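Local coordinates for aromatic amino acid aminotransferase I (PDB 6HNU), which probably transfers amino groups from aromatic amino acids to 2-oxoglutarate, using pyridoxal 5'-phosphate as cofactor, at residues Glu162-Phe166 against Gln217-Gly221; Phe251-Glu255 against Leu359-Thr364; Arg367-Ile371 against Phe385-Val389; Phe377-Val382 against Val485-Leu491; Met392-Leu398 against Ile460-Tyr466. All coordinates share one frame; numbering follows the deposited sequence.

Overall arrangement
Contact 1 comes first along the chain and contact 2 follows. Contacts 3 and 4 come next and interlock in sequence. Contact 5 opens after contact 3, and its two strands lie between the two segments of contact 4. Contact 1 joins two loops of the large mixed sheet. Contact 5 is the central strand pair of the small antiparallel sheet, about 11 Å from contact 1 between centres. The two meet at the cofactor site through Asn218 and Arg463. Contacts 2 and 3, centres about 12 Å apart, link helix 334-377 to the loops around it. Contact 4, about 30 Å from contact 2 between centres, closes the outer end of the small sheet.

Contact 1 (Glu162-Phe166 against Gln217-Gly221); sequences EEYTF and QNPTG. With PLP (pyridoxal-5'-phosphate), chain I; PHE (phenylalanine), chain J.
The amide of Gln217 ties Glu162 to the backbone of Tyr164. Its NE2 donates to Glu162 OE1 at 3.0 Å in a nearly straight bond (168°). The donor stands above the carboxylate plane, and the two flat groups are almost perpendicular. NE2 also donates to Tyr164 O at 2.8 Å, in the carbonyl plane. Gln217 OE1 accepts from both N and OG1 of Thr220, so the amide is held at both ends. Ile213 N also bonds Glu162 OE1, and Thr212 OG1 bonds OE2.

Asn218 ND2 reaches PLP O3 at 3.2 Å, while its OD1 bonds to Arg463. The first torsion of Phe166 (chi1 -175°) swings the ring away from its N and over the pyridine. Its CD2 is 3.3 Å from PLP C2. Its CZ lies 3.4 Å from the amino N of the bound phenylalanine. Pro219, after a cis peptide, packs its CD against Tyr164 CB. An aromatic ring over the pyridine and an asparagine at O3 are characteristic of the fold-type I aminotransferase active site.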
# COMPACT_ATOMS: atom_id res chain seq x y z
N GLU B 162 15.39 -7.32 18.11
CA GLU B 162 16.66 -6.76 18.60
C GLU B 162 16.34 -5.78 19.74
O GLU B 162 15.37 -5.01 19.62
CB GLU B 162 17.46 -6.17 17.44
CG GLU B 162 17.96 -7.28 16.54
CD GLU B 162 18.24 -6.94 15.09
OE1 GLU B 162 17.53 -6.10 14.53
OE2 GLU B 162 19.12 -7.61 14.52
N GLU B 163 17.11 -5.78 20.83
CA GLU B 163 16.72 -4.99 22.02
C GLU B 163 16.78 -3.50 21.71
O GLU B 163 16.09 -2.77 22.40
CB GLU B 163 17.56 -5.31 23.26
CG GLU B 163 18.96 -4.75 23.21
CD GLU B 163 19.79 -4.99 24.47
OE1 GLU B 163 20.86 -5.56 24.34
OE2 GLU B 163 19.36 -4.59 25.54
N TYR B 164 17.54 -3.06 20.70
CA TYR B 164 17.43 -1.73 20.06
C TYR B 164 17.07 -1.95 18.60
O TYR B 164 17.79 -2.70 17.93
CB TYR B 164 18.71 -0.90 20.12
CG TYR B 164 19.15 -0.63 21.53
CD1 TYR B 164 19.94 -1.55 22.21
CD2 TYR B 164 18.69 0.46 22.22
CE1 TYR B 164 20.29 -1.37 23.54
CE2 TYR B 164 19.09 0.71 23.53
CZ TYR B 164 19.88 -0.22 24.20
OH TYR B 164 20.25 -0.05 25.50
N THR B 165 15.96 -1.39 18.17
CA THR B 165 15.47 -1.68 16.79
C THR B 165 14.65 -0.50 16.25
O THR B 165 14.58 0.56 16.90
CB THR B 165 14.72 -3.02 16.78
OG1 THR B 165 14.58 -3.38 15.40
CG2 THR B 165 13.40 -2.97 17.52
N PHE B 166 14.01 -0.70 15.10
CA PHE B 166 13.33 0.33 14.30
C PHE B 166 12.00 0.71 14.96
O PHE B 166 11.21 -0.19 15.21
CB PHE B 166 13.16 -0.26 12.90
CG PHE B 166 12.58 0.65 11.86
CD1 PHE B 166 12.83 2.01 11.89
CD2 PHE B 166 11.81 0.12 10.83
CE1 PHE B 166 12.34 2.83 10.89
CE2 PHE B 166 11.28 0.94 9.86
CZ PHE B 166 11.56 2.30 9.88
N GLN B 217 22.19 -2.75 10.86
CA GLN B 217 21.11 -2.79 11.88
C GLN B 217 20.77 -1.35 12.31
O GLN B 217 21.69 -0.57 12.51
CB GLN B 217 21.57 -3.60 13.07
CG GLN B 217 20.48 -4.16 13.97
CD GLN B 217 19.92 -3.20 15.00
OE1 GLN B 217 20.57 -2.23 15.41
NE2 GLN B 217 18.69 -3.47 15.41
N ASN B 218 19.48 -1.03 12.38
CA ASN B 218 18.98 0.29 12.83
C ASN B 218 18.51 0.12 14.27
O ASN B 218 17.51 -0.59 14.48
CB ASN B 218 17.87 0.76 11.89
CG ASN B 218 17.27 2.10 12.23
OD1 ASN B 218 17.75 2.80 13.11
ND2 ASN B 218 16.26 2.50 11.48
N PRO B 219 19.09 0.78 15.31
CA PRO B 219 20.05 1.88 15.21
C PRO B 219 21.56 1.63 15.41
O PRO B 219 22.31 2.57 15.31
CB PRO B 219 19.62 2.69 16.46
CG PRO B 219 19.39 1.64 17.48
CD PRO B 219 18.69 0.57 16.71
N THR B 220 21.97 0.40 15.69
CA THR B 220 23.32 0.06 16.23
C THR B 220 24.38 0.20 15.13
O THR B 220 25.53 0.52 15.48
CB THR B 220 23.36 -1.30 16.91
OG1 THR B 220 23.13 -2.28 15.89
CG2 THR B 220 22.37 -1.41 18.04
N GLY B 221 24.01 0.09 13.86
CA GLY B 221 25.00 0.12 12.76
C GLY B 221 25.80 -1.17 12.77
O GLY B 221 26.75 -1.31 11.97
N1 PLP I . 12.80 -1.41 7.71
C2 PLP I . 13.79 -0.83 8.38
C2A PLP I . 14.47 -1.59 9.47
C3 PLP I . 14.20 0.48 8.09
O3 PLP I . 15.17 1.04 8.86
C4 PLP I . 13.53 1.18 7.07
C4A PLP I . 13.91 2.56 6.77
C5 PLP I . 12.51 0.54 6.35
C6 PLP I . 12.17 -0.74 6.72
C5A PLP I . 11.70 1.26 5.30
O4P PLP I . 11.57 0.45 4.10
P PLP I . 10.69 0.84 2.88
O1P PLP I . 11.06 -0.25 1.91
O2P PLP I . 11.14 2.27 2.45
O3P PLP I . 9.24 0.82 3.33
N PHE J . 13.91 3.53 7.80
CA PHE J . 13.60 4.98 7.60
C PHE J . 13.86 5.70 8.93
O PHE J . 15.01 5.68 9.42
CB PHE J . 12.18 5.14 7.06
CG PHE J . 11.57 6.50 7.26
CD1 PHE J . 12.30 7.66 7.02
CD2 PHE J . 10.25 6.62 7.69
CE1 PHE J . 11.73 8.91 7.22
CE2 PHE J . 9.68 7.87 7.89
CZ PHE J . 10.42 9.01 7.64
OXT PHE J . 12.96 6.29 9.55

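Contact 2 (Phe251-Glu255 against Leu359-Thr364); sequences FLQME and LRAEYT
Thr364 OG1 is held between Glu255 N of the loop and Arg360 O of its own helix. It accepts from Glu255 N at 3.1 Å and donates to Arg360 O, one turn back, at 2.9 Å. Arg360 O also takes the helical bond from Thr364 N. The hydroxyl thus ties the loop backbone to the helix.

Beside it, Arg360 grips Glu255 side-on. NE meets OE2 at 2.8 Å and NH2 meets OE1 at 3.1 Å. The carboxylate and guanidinium planes are 76° apart, so both nitrogens approach from above the carboxylate plane. Arg360 is extended from CG to NE, whereas Glu255 bends at chi2 (-51°) to bring its carboxylate back to the guanidinium. OE2 is held further by Val269 N. A water bridges Arg360 NH1 and Gln253 O.

The other end of the contact is apolar. Leu252 CD2 sits over the centre of the Tyr363 ring, 3.8 Å from its centroid, in a CH-pi contact. The same methyl touches Leu359 CD2. Met254 slides past Thr364, with CB 3.2 Å from Thr364 OG1, and its SD lies near Tyr363 O. Tyr363 also packs on Leu49 of the second subunit. Leu252 packs near Tyr249, which binds the cofactor. The contact joins the loop after strand 242-246, near the cofactor site, to long helix 334-377 in this fold-type I aminotransferase.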
# COMPACT_ATOMS: atom_id res chain seq x y z
N PHE B 251 22.56 -3.72 0.57
CA PHE B 251 23.50 -3.30 -0.48
C PHE B 251 24.22 -2.02 -0.03
O PHE B 251 24.88 -1.38 -0.85
CB PHE B 251 22.79 -3.25 -1.84
CG PHE B 251 22.59 -4.63 -2.42
CD1 PHE B 251 23.68 -5.47 -2.62
CD2 PHE B 251 21.32 -5.13 -2.65
CE1 PHE B 251 23.50 -6.76 -3.09
CE2 PHE B 251 21.15 -6.43 -3.11
CZ PHE B 251 22.24 -7.24 -3.34
N LEU B 252 24.12 -1.66 1.27
CA LEU B 252 24.99 -0.61 1.86
C LEU B 252 26.14 -1.30 2.60
O LEU B 252 26.81 -0.63 3.40
CB LEU B 252 24.18 0.30 2.79
CG LEU B 252 22.94 0.93 2.16
CD1 LEU B 252 22.34 1.98 3.07
CD2 LEU B 252 23.25 1.55 0.81
N GLN B 253 26.40 -2.58 2.31
CA GLN B 253 27.68 -3.21 2.73
C GLN B 253 28.86 -2.40 2.17
O GLN B 253 28.76 -1.80 1.07
CB GLN B 253 27.72 -4.68 2.38
CG GLN B 253 26.79 -5.49 3.28
CD GLN B 253 26.71 -6.93 2.87
OE1 GLN B 253 27.64 -7.71 3.04
NE2 GLN B 253 25.60 -7.29 2.22
N MET B 254 29.96 -2.38 2.94
CA MET B 254 31.13 -1.54 2.64
C MET B 254 32.39 -2.38 2.79
O MET B 254 32.34 -3.44 3.43
CB MET B 254 31.19 -0.33 3.59
CG MET B 254 30.06 0.65 3.37
SD MET B 254 29.94 1.91 4.65
CE MET B 254 29.53 0.83 6.03
N GLU B 255 33.49 -1.84 2.28
CA GLU B 255 34.85 -2.34 2.56
C GLU B 255 35.06 -2.24 4.07
O GLU B 255 34.51 -1.30 4.67
CB GLU B 255 35.89 -1.54 1.76
CG GLU B 255 35.63 -1.49 0.26
CD GLU B 255 35.40 -2.81 -0.46
OE1 GLU B 255 35.71 -3.89 0.10
OE2 GLU B 255 34.87 -2.74 -1.61
N LEU B 359 27.32 2.07 -5.38
CA LEU B 359 26.68 2.36 -4.07
C LEU B 359 27.63 1.96 -2.94
O LEU B 359 27.83 2.79 -2.03
CB LEU B 359 25.32 1.65 -4.04
CG LEU B 359 24.39 1.98 -2.89
CD1 LEU B 359 24.00 3.45 -2.89
CD2 LEU B 359 23.12 1.12 -2.97
N ARG B 360 28.19 0.76 -2.97
CA ARG B 360 29.24 0.27 -2.04
C ARG B 360 30.40 1.28 -1.93
O ARG B 360 30.73 1.65 -0.80
CB ARG B 360 29.73 -1.11 -2.48
CG ARG B 360 30.85 -1.67 -1.62
CD ARG B 360 31.30 -3.00 -2.17
NE ARG B 360 32.26 -3.72 -1.35
CZ ARG B 360 31.93 -4.59 -0.40
NH1 ARG B 360 30.66 -4.83 -0.12
NH2 ARG B 360 32.88 -5.18 0.29
N ALA B 361 30.99 1.70 -3.05
CA ALA B 361 32.13 2.66 -3.05
C ALA B 361 31.72 3.96 -2.35
O ALA B 361 32.48 4.43 -1.44
CB ALA B 361 32.60 2.91 -4.47
N GLU B 362 30.58 4.54 -2.70
CA GLU B 362 30.14 5.84 -2.12
C GLU B 362 29.94 5.72 -0.60
O GLU B 362 30.43 6.63 0.12
CB GLU B 362 28.80 6.31 -2.68
CG GLU B 362 28.81 6.56 -4.16
CD GLU B 362 29.69 7.72 -4.56
OE1 GLU B 362 29.81 8.68 -3.76
OE2 GLU B 362 30.22 7.67 -5.69
N TYR B 363 29.20 4.71 -0.13
CA TYR B 363 28.97 4.49 1.33
C TYR B 363 30.29 4.19 2.05
O TYR B 363 30.46 4.76 3.15
CB TYR B 363 27.90 3.42 1.59
CG TYR B 363 26.53 4.03 1.57
CD1 TYR B 363 25.92 4.37 0.39
CD2 TYR B 363 25.87 4.37 2.75
CE1 TYR B 363 24.68 4.97 0.34
CE2 TYR B 363 24.63 4.98 2.72
CZ TYR B 363 24.02 5.26 1.52
OH TYR B 363 22.81 5.88 1.45
N THR B 364 31.17 3.36 1.49
CA THR B 364 32.52 3.08 2.08
C THR B 364 33.23 4.39 2.40
O THR B 364 33.72 4.54 3.55
CB THR B 364 33.37 2.21 1.14
OG1 THR B 364 32.76 0.91 1.07
CG2 THR B 364 34.79 2.09 1.62
O HOH W 1 28.11 -3.70 -0.77

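Contact 3 (Arg367-Ile371 against Phe385-Val389); sequences RDVAI and FNPPV
Arg367 and Ile371, one helical turn apart, meet the extended Pro387-Pro388 pair and Phe385. Arg367 starts out extended (chi1 -179°), then bends at chi2 and chi3. The folded chain carries its CG and CD alongside Pro388, and the two side chains slide past each other in opposite directions. The bends bring NH2 to Pro388 O at 2.9 Å. This oxygen lies at the edge of the guanidinium, in its plane, and the bond runs nearly along the C=O axis, although it is bent at the hydrogen.

Away from the proline, NE and NH1 both grip Asp368 OD1, each at 2.8 Å, from the same face of the carboxylate. NH1 has another partner in Glu255 O.

Ile371 divides its branches between its neighbours. Chi1 is -60°, which sets CG2 anti to the backbone N. CG2 meets Phe385 CE1 at 3.6 Å and lies 4.1 Å from Pro387 CB. CD1, on the other branch, reaches Pro388 CD at 3.8 Å. Chi1 of 65° places the Phe385 ring between its own N and carbonyl carbon, turned to the Ile371 methyl CG2.

A proline offers no backbone N-H, and here Pro388 contributes its carbonyl instead. The bond to this oxygen and the Asp368 bridge together fix the rotation of the guanidinium. The carboxylate next door probably offsets much of the arginine charge within this buried contact.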
# COMPACT_ATOMS: atom_id res chain seq x y z
N ARG B 367 31.46 6.40 5.34
CA ARG B 367 31.78 5.69 6.59
C ARG B 367 33.22 6.02 7.04
O ARG B 367 33.44 6.28 8.27
CB ARG B 367 31.58 4.19 6.39
CG ARG B 367 31.86 3.36 7.62
CD ARG B 367 33.31 3.11 7.98
NE ARG B 367 34.15 2.80 6.81
CZ ARG B 367 34.22 1.61 6.22
NH1 ARG B 367 35.04 1.43 5.19
NH2 ARG B 367 33.51 0.60 6.68
N ASP B 368 34.19 6.03 6.11
CA ASP B 368 35.61 6.30 6.48
C ASP B 368 35.71 7.71 7.05
O ASP B 368 36.39 7.89 8.08
CB ASP B 368 36.53 6.18 5.27
CG ASP B 368 36.64 4.78 4.73
OD1 ASP B 368 36.42 3.82 5.51
OD2 ASP B 368 36.97 4.67 3.52
N VAL B 369 35.02 8.67 6.44
CA VAL B 369 35.09 10.10 6.83
C VAL B 369 34.44 10.27 8.21
O VAL B 369 35.02 10.97 9.09
CB VAL B 369 34.46 10.99 5.75
CG1 VAL B 369 34.13 12.40 6.24
CG2 VAL B 369 35.38 11.03 4.53
N ALA B 370 33.28 9.64 8.41
CA ALA B 370 32.55 9.64 9.70
C ALA B 370 33.45 9.09 10.80
O ALA B 370 33.59 9.79 11.81
CB ALA B 370 31.28 8.84 9.58
N ILE B 371 33.99 7.90 10.64
CA ILE B 371 34.72 7.17 11.70
C ILE B 371 36.09 7.81 11.95
O ILE B 371 36.52 7.86 13.13
CB ILE B 371 34.83 5.69 11.35
CG1 ILE B 371 33.44 5.06 11.20
CG2 ILE B 371 35.68 4.95 12.38
CD1 ILE B 371 32.51 5.25 12.40
N PHE B 385 33.59 3.23 19.98
CA PHE B 385 32.83 3.20 18.71
C PHE B 385 33.30 1.97 17.91
O PHE B 385 34.48 1.59 18.05
CB PHE B 385 32.95 4.55 18.00
CG PHE B 385 34.34 4.89 17.55
CD1 PHE B 385 34.85 4.38 16.37
CD2 PHE B 385 35.15 5.72 18.33
CE1 PHE B 385 36.14 4.69 15.96
CE2 PHE B 385 36.44 6.03 17.92
CZ PHE B 385 36.94 5.51 16.74
N ASN B 386 32.35 1.33 17.23
CA ASN B 386 32.49 0.14 16.35
C ASN B 386 32.35 0.69 14.93
O ASN B 386 31.28 1.19 14.59
CB ASN B 386 31.42 -0.90 16.72
CG ASN B 386 31.33 -2.09 15.78
OD1 ASN B 386 32.34 -2.54 15.28
ND2 ASN B 386 30.12 -2.61 15.54
N PRO B 387 33.40 0.70 14.07
CA PRO B 387 33.23 1.15 12.69
C PRO B 387 32.27 0.18 11.99
O PRO B 387 32.50 -1.02 12.02
CB PRO B 387 34.63 1.04 12.07
CG PRO B 387 35.55 0.95 13.26
CD PRO B 387 34.76 0.22 14.32
N PRO B 388 31.15 0.65 11.40
CA PRO B 388 30.25 -0.24 10.67
C PRO B 388 30.90 -0.87 9.43
O PRO B 388 31.71 -0.23 8.79
CB PRO B 388 29.10 0.66 10.20
CG PRO B 388 29.23 1.94 10.99
CD PRO B 388 30.68 2.03 11.40
N VAL B 389 30.55 -2.12 9.15
CA VAL B 389 30.84 -2.83 7.87
C VAL B 389 29.68 -2.70 6.88
O VAL B 389 29.87 -3.08 5.71
CB VAL B 389 31.15 -4.31 8.11
CG1 VAL B 389 32.32 -4.50 9.08
CG2 VAL B 389 29.92 -5.07 8.56

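Contact 4 (Phe377-Val382 against Val485-Leu491); sequences FVPKEV and VRAEFGL
Segment 377-382 leaves helix 334-377 at Val378 and passes the end of helix 471-489, its closest CA pair being Pro379 and Arg486 at 6.6 Å. That second helix closes in a Schellman motif: Gly490 has a positive phi, and Leu491 N bonds back to Arg486 O. The turn brings Leu491, the last residue, back against the loop.

Leu491 CD1 touches Pro379 CB at 3.6 Å. The same methyl meets Val382 CG2 tip to tip, at 3.9 Å. Val382 also lies on the Phe489 ring. Its CG2 stands over one face, toward the rim, 4.0 Å from the centroid, in a CH-pi contact. Chi1 of -64° sets CG1 of Val382 opposite its carbonyl carbon, where it meets Phe489 CD2 at 3.7 Å. Val485 CG1 fills in between, 3.8 Å from Pro379 CG and 4.0 Å from Val382 CG2. Arg486 bends at chi3 and lays its CG against Pro379. Its NH2 donates to a water that gives a weak bond to Phe377 O.

Phe489 packs on Val416 and Val420 of helix 413-426 and meets the His403 ring edge-to-face. Val485 rests on Leu398 of strand 393-399, so the contact joins the ends of two helices beside the small sheet.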
# COMPACT_ATOMS: atom_id res chain seq x y z
N PHE B 377 37.86 13.35 17.17
CA PHE B 377 37.16 14.45 17.87
C PHE B 377 36.52 14.00 19.18
O PHE B 377 36.31 14.87 20.04
CB PHE B 377 36.13 15.08 16.94
CG PHE B 377 36.72 15.94 15.86
CD1 PHE B 377 37.53 17.01 16.18
CD2 PHE B 377 36.45 15.68 14.52
CE1 PHE B 377 38.06 17.82 15.18
CE2 PHE B 377 37.00 16.47 13.53
CZ PHE B 377 37.80 17.55 13.86
N VAL B 378 36.24 12.72 19.34
CA VAL B 378 35.46 12.24 20.51
C VAL B 378 36.42 11.75 21.57
O VAL B 378 37.21 10.84 21.33
CB VAL B 378 34.42 11.17 20.16
CG1 VAL B 378 33.64 10.78 21.39
CG2 VAL B 378 33.47 11.63 19.06
N PRO B 379 36.37 12.33 22.80
CA PRO B 379 37.24 11.89 23.88
C PRO B 379 37.12 10.42 24.25
O PRO B 379 36.06 9.97 24.63
CB PRO B 379 36.87 12.77 25.09
CG PRO B 379 35.64 13.55 24.68
CD PRO B 379 35.54 13.48 23.16
N LYS B 380 38.26 9.73 24.26
CA LYS B 380 38.34 8.25 24.35
C LYS B 380 38.21 7.76 25.79
O LYS B 380 37.82 6.57 25.94
CB LYS B 380 39.64 7.80 23.69
CG LYS B 380 39.77 8.23 22.24
CD LYS B 380 41.07 7.77 21.60
CE LYS B 380 41.19 8.21 20.16
NZ LYS B 380 40.19 7.49 19.33
N GLU B 381 38.49 8.61 26.79
CA GLU B 381 38.43 8.20 28.22
C GLU B 381 37.01 7.78 28.58
O GLU B 381 36.87 7.04 29.55
CB GLU B 381 38.77 9.31 29.24
CG GLU B 381 40.05 10.05 28.97
CD GLU B 381 39.94 11.06 27.85
OE1 GLU B 381 40.32 12.24 28.06
OE2 GLU B 381 39.49 10.67 26.75
N VAL B 382 35.99 8.30 27.88
CA VAL B 382 34.57 8.04 28.26
C VAL B 382 33.75 7.51 27.07
O VAL B 382 32.50 7.42 27.21
CB VAL B 382 33.90 9.29 28.85
CG1 VAL B 382 34.55 9.70 30.16
CG2 VAL B 382 33.86 10.44 27.88
N VAL B 485 30.61 16.34 24.26
CA VAL B 485 30.99 15.23 25.18
C VAL B 485 32.08 15.76 26.12
O VAL B 485 32.00 15.46 27.33
CB VAL B 485 31.44 13.95 24.44
CG1 VAL B 485 31.94 12.88 25.41
CG2 VAL B 485 30.29 13.38 23.62
N ARG B 486 33.03 16.55 25.60
CA ARG B 486 34.14 17.13 26.43
C ARG B 486 33.54 18.09 27.48
O ARG B 486 33.88 17.94 28.67
CB ARG B 486 35.21 17.78 25.53
CG ARG B 486 36.63 17.25 25.77
CD ARG B 486 37.63 17.40 24.62
NE ARG B 486 37.21 18.51 23.78
CZ ARG B 486 36.95 18.43 22.47
NH1 ARG B 486 37.14 17.30 21.81
NH2 ARG B 486 36.55 19.52 21.83
N ALA B 487 32.66 19.01 27.09
CA ALA B 487 31.95 19.89 28.04
C ALA B 487 31.20 19.06 29.10
O ALA B 487 31.35 19.38 30.29
CB ALA B 487 31.01 20.82 27.33
N GLU B 488 30.42 18.05 28.74
CA GLU B 488 29.56 17.36 29.74
C GLU B 488 30.38 16.54 30.72
O GLU B 488 29.95 16.42 31.91
CB GLU B 488 28.49 16.49 29.07
CG GLU B 488 27.32 17.31 28.58
CD GLU B 488 26.57 18.07 29.67
OE1 GLU B 488 26.31 17.49 30.73
OE2 GLU B 488 26.20 19.21 29.41
N PHE B 489 31.50 15.95 30.27
CA PHE B 489 32.28 14.97 31.06
C PHE B 489 33.48 15.65 31.75
O PHE B 489 34.25 14.92 32.42
CB PHE B 489 32.70 13.81 30.16
CG PHE B 489 31.58 12.84 29.90
CD1 PHE B 489 30.67 13.06 28.87
CD2 PHE B 489 31.43 11.70 30.67
CE1 PHE B 489 29.65 12.15 28.64
CE2 PHE B 489 30.42 10.79 30.44
CZ PHE B 489 29.50 11.04 29.45
N GLY B 490 33.60 16.97 31.59
CA GLY B 490 34.67 17.83 32.14
C GLY B 490 36.06 17.39 31.73
O GLY B 490 36.87 17.11 32.64
N LEU B 491 36.34 17.32 30.42
CA LEU B 491 37.62 16.79 29.87
C LEU B 491 38.36 17.88 29.10
O LEU B 491 37.80 18.97 28.95
CB LEU B 491 37.30 15.59 28.96
CG LEU B 491 36.65 14.40 29.66
CD1 LEU B 491 36.43 13.27 28.67
CD2 LEU B 491 37.50 13.91 30.82
O HOH W 2 35.69 18.19 19.53

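Contact 5 (Met392-Leu398 against Ile460-Tyr466); sequences MFFTVTL and IFFRGTY
The Arg463 guanidinium lies nearly parallel to the Phe393 ring, offset toward its rim, with planes 11° apart. Arg463 CD sits over one face of the ring in a CH-pi contact, 3.9 Å from the centroid. The arginine chain bends at chi3 (77°) and runs on over the ring, with CZ 3.5 Å from Phe393 CE1. Met392 CG covers the opposite face. Arg463 NH1 bonds to Asn218 and NH2 to Gly44 O of the second subunit.

On the other face of the sheet, Phe394 lies across Gly464, whose CA is 3.7 Å from the ring centroid. Phe394 CD2 also touches Tyr466 CD2. The Tyr466 ring has Met392 O over its centre, and Tyr466 N bonds that oxygen at 3.2 Å. Farther on, Leu398 CB meets Ile460 CG1 at 3.8 Å.

The strands are antiparallel, with paired bonds at Phe394-Gly464, Val396-Phe462 and Leu398-Ile460. They form the middle of the four-stranded sheet. The Phe394, Val396 and Leu398 face rests on helices 334-377 and 471-489, and Phe462 reaches helix 413-426.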
# COMPACT_ATOMS: atom_id res chain seq x y z
N MET B 392 23.90 2.84 6.90
CA MET B 392 23.98 4.31 6.83
C MET B 392 24.25 4.88 8.22
O MET B 392 24.47 6.09 8.31
CB MET B 392 22.72 4.93 6.22
CG MET B 392 21.43 4.59 6.93
SD MET B 392 20.07 5.51 6.23
CE MET B 392 20.29 5.23 4.48
N PHE B 393 24.33 4.05 9.24
CA PHE B 393 24.40 4.53 10.65
C PHE B 393 25.74 4.21 11.29
O PHE B 393 26.36 3.16 11.05
CB PHE B 393 23.29 3.89 11.48
CG PHE B 393 21.91 4.20 10.95
CD1 PHE B 393 21.45 5.50 10.91
CD2 PHE B 393 21.06 3.17 10.54
CE1 PHE B 393 20.16 5.78 10.46
CE2 PHE B 393 19.79 3.47 10.09
CZ PHE B 393 19.35 4.76 10.02
N PHE B 394 26.16 5.13 12.15
CA PHE B 394 27.30 4.95 13.07
C PHE B 394 26.79 5.19 14.49
O PHE B 394 25.77 5.84 14.66
CB PHE B 394 28.44 5.91 12.71
CG PHE B 394 28.17 7.38 12.88
CD1 PHE B 394 28.44 8.00 14.09
CD2 PHE B 394 27.66 8.13 11.85
CE1 PHE B 394 28.19 9.35 14.24
CE2 PHE B 394 27.41 9.48 12.00
CZ PHE B 394 27.67 10.09 13.21
N THR B 395 27.42 4.60 15.48
CA THR B 395 27.10 4.88 16.90
C THR B 395 28.35 5.30 17.67
O THR B 395 29.47 4.83 17.36
CB THR B 395 26.37 3.72 17.55
OG1 THR B 395 27.18 2.54 17.46
CG2 THR B 395 25.01 3.54 16.91
N VAL B 396 28.13 6.19 18.65
CA VAL B 396 29.13 6.50 19.70
C VAL B 396 28.57 6.02 21.03
O VAL B 396 27.47 6.45 21.35
CB VAL B 396 29.41 8.00 19.73
CG1 VAL B 396 30.45 8.31 20.79
CG2 VAL B 396 29.84 8.51 18.37
N THR B 397 29.28 5.16 21.73
CA THR B 397 28.93 4.64 23.07
C THR B 397 29.66 5.51 24.11
O THR B 397 30.83 5.93 23.84
CB THR B 397 29.22 3.14 23.13
OG1 THR B 397 28.30 2.49 22.26
CG2 THR B 397 29.09 2.52 24.51
N LEU B 398 28.98 5.87 25.21
CA LEU B 398 29.56 6.70 26.31
C LEU B 398 29.34 5.97 27.63
O LEU B 398 28.32 5.30 27.78
CB LEU B 398 28.92 8.10 26.33
CG LEU B 398 28.96 8.93 25.05
CD1 LEU B 398 28.16 10.22 25.20
CD2 LEU B 398 30.38 9.28 24.63
N ILE B 460 25.56 4.24 27.39
CA ILE B 460 24.50 4.90 26.58
C ILE B 460 25.11 5.02 25.19
O ILE B 460 26.34 4.75 25.07
CB ILE B 460 24.12 6.28 27.16
CG1 ILE B 460 25.31 7.23 27.28
CG2 ILE B 460 23.42 6.07 28.49
CD1 ILE B 460 24.95 8.66 27.58
N PHE B 461 24.30 5.32 24.19
CA PHE B 461 24.84 5.62 22.86
C PHE B 461 23.94 6.60 22.14
O PHE B 461 22.79 6.79 22.53
CB PHE B 461 25.04 4.31 22.09
CG PHE B 461 23.78 3.65 21.57
CD1 PHE B 461 23.00 2.90 22.42
CD2 PHE B 461 23.45 3.73 20.22
CE1 PHE B 461 21.89 2.21 21.95
CE2 PHE B 461 22.30 3.08 19.75
CZ PHE B 461 21.54 2.31 20.63
N PHE B 462 24.51 7.15 21.07
CA PHE B 462 23.86 8.00 20.08
C PHE B 462 24.03 7.36 18.71
O PHE B 462 25.09 6.80 18.41
CB PHE B 462 24.45 9.40 20.08
CG PHE B 462 24.06 10.17 21.31
CD1 PHE B 462 24.69 9.93 22.51
CD2 PHE B 462 22.96 11.02 21.29
CE1 PHE B 462 24.30 10.62 23.65
CE2 PHE B 462 22.58 11.70 22.44
CZ PHE B 462 23.25 11.49 23.61
N ARG B 463 22.97 7.48 17.92
CA ARG B 463 22.94 7.10 16.49
C ARG B 463 23.13 8.34 15.64
O ARG B 463 22.39 9.32 15.78
CB ARG B 463 21.63 6.40 16.12
CG ARG B 463 21.66 5.85 14.70
CD ARG B 463 20.28 5.53 14.19
NE ARG B 463 19.54 6.70 13.78
CZ ARG B 463 18.32 6.70 13.35
NH1 ARG B 463 17.66 5.55 13.23
NH2 ARG B 463 17.76 7.85 13.00
N GLY B 464 24.04 8.24 14.68
CA GLY B 464 24.28 9.23 13.64
C GLY B 464 24.19 8.53 12.29
O GLY B 464 24.32 7.30 12.28
N THR B 465 23.93 9.31 11.27
CA THR B 465 23.99 8.90 9.84
C THR B 465 25.09 9.69 9.13
O THR B 465 25.23 10.89 9.40
CB THR B 465 22.65 9.07 9.11
OG1 THR B 465 22.89 8.71 7.74
CG2 THR B 465 22.05 10.45 9.15
N TYR B 466 25.81 9.04 8.22
CA TYR B 466 26.77 9.69 7.29
C TYR B 466 26.15 9.79 5.88
O TYR B 466 26.85 10.22 4.98
CB TYR B 466 28.11 8.96 7.30
CG TYR B 466 28.05 7.45 7.36
CD1 TYR B 466 27.67 6.71 6.25
CD2 TYR B 466 28.37 6.77 8.51
CE1 TYR B 466 27.61 5.33 6.32
CE2 TYR B 466 28.34 5.39 8.60
CZ TYR B 466 27.95 4.66 7.47
OH TYR B 466 27.85 3.32 7.54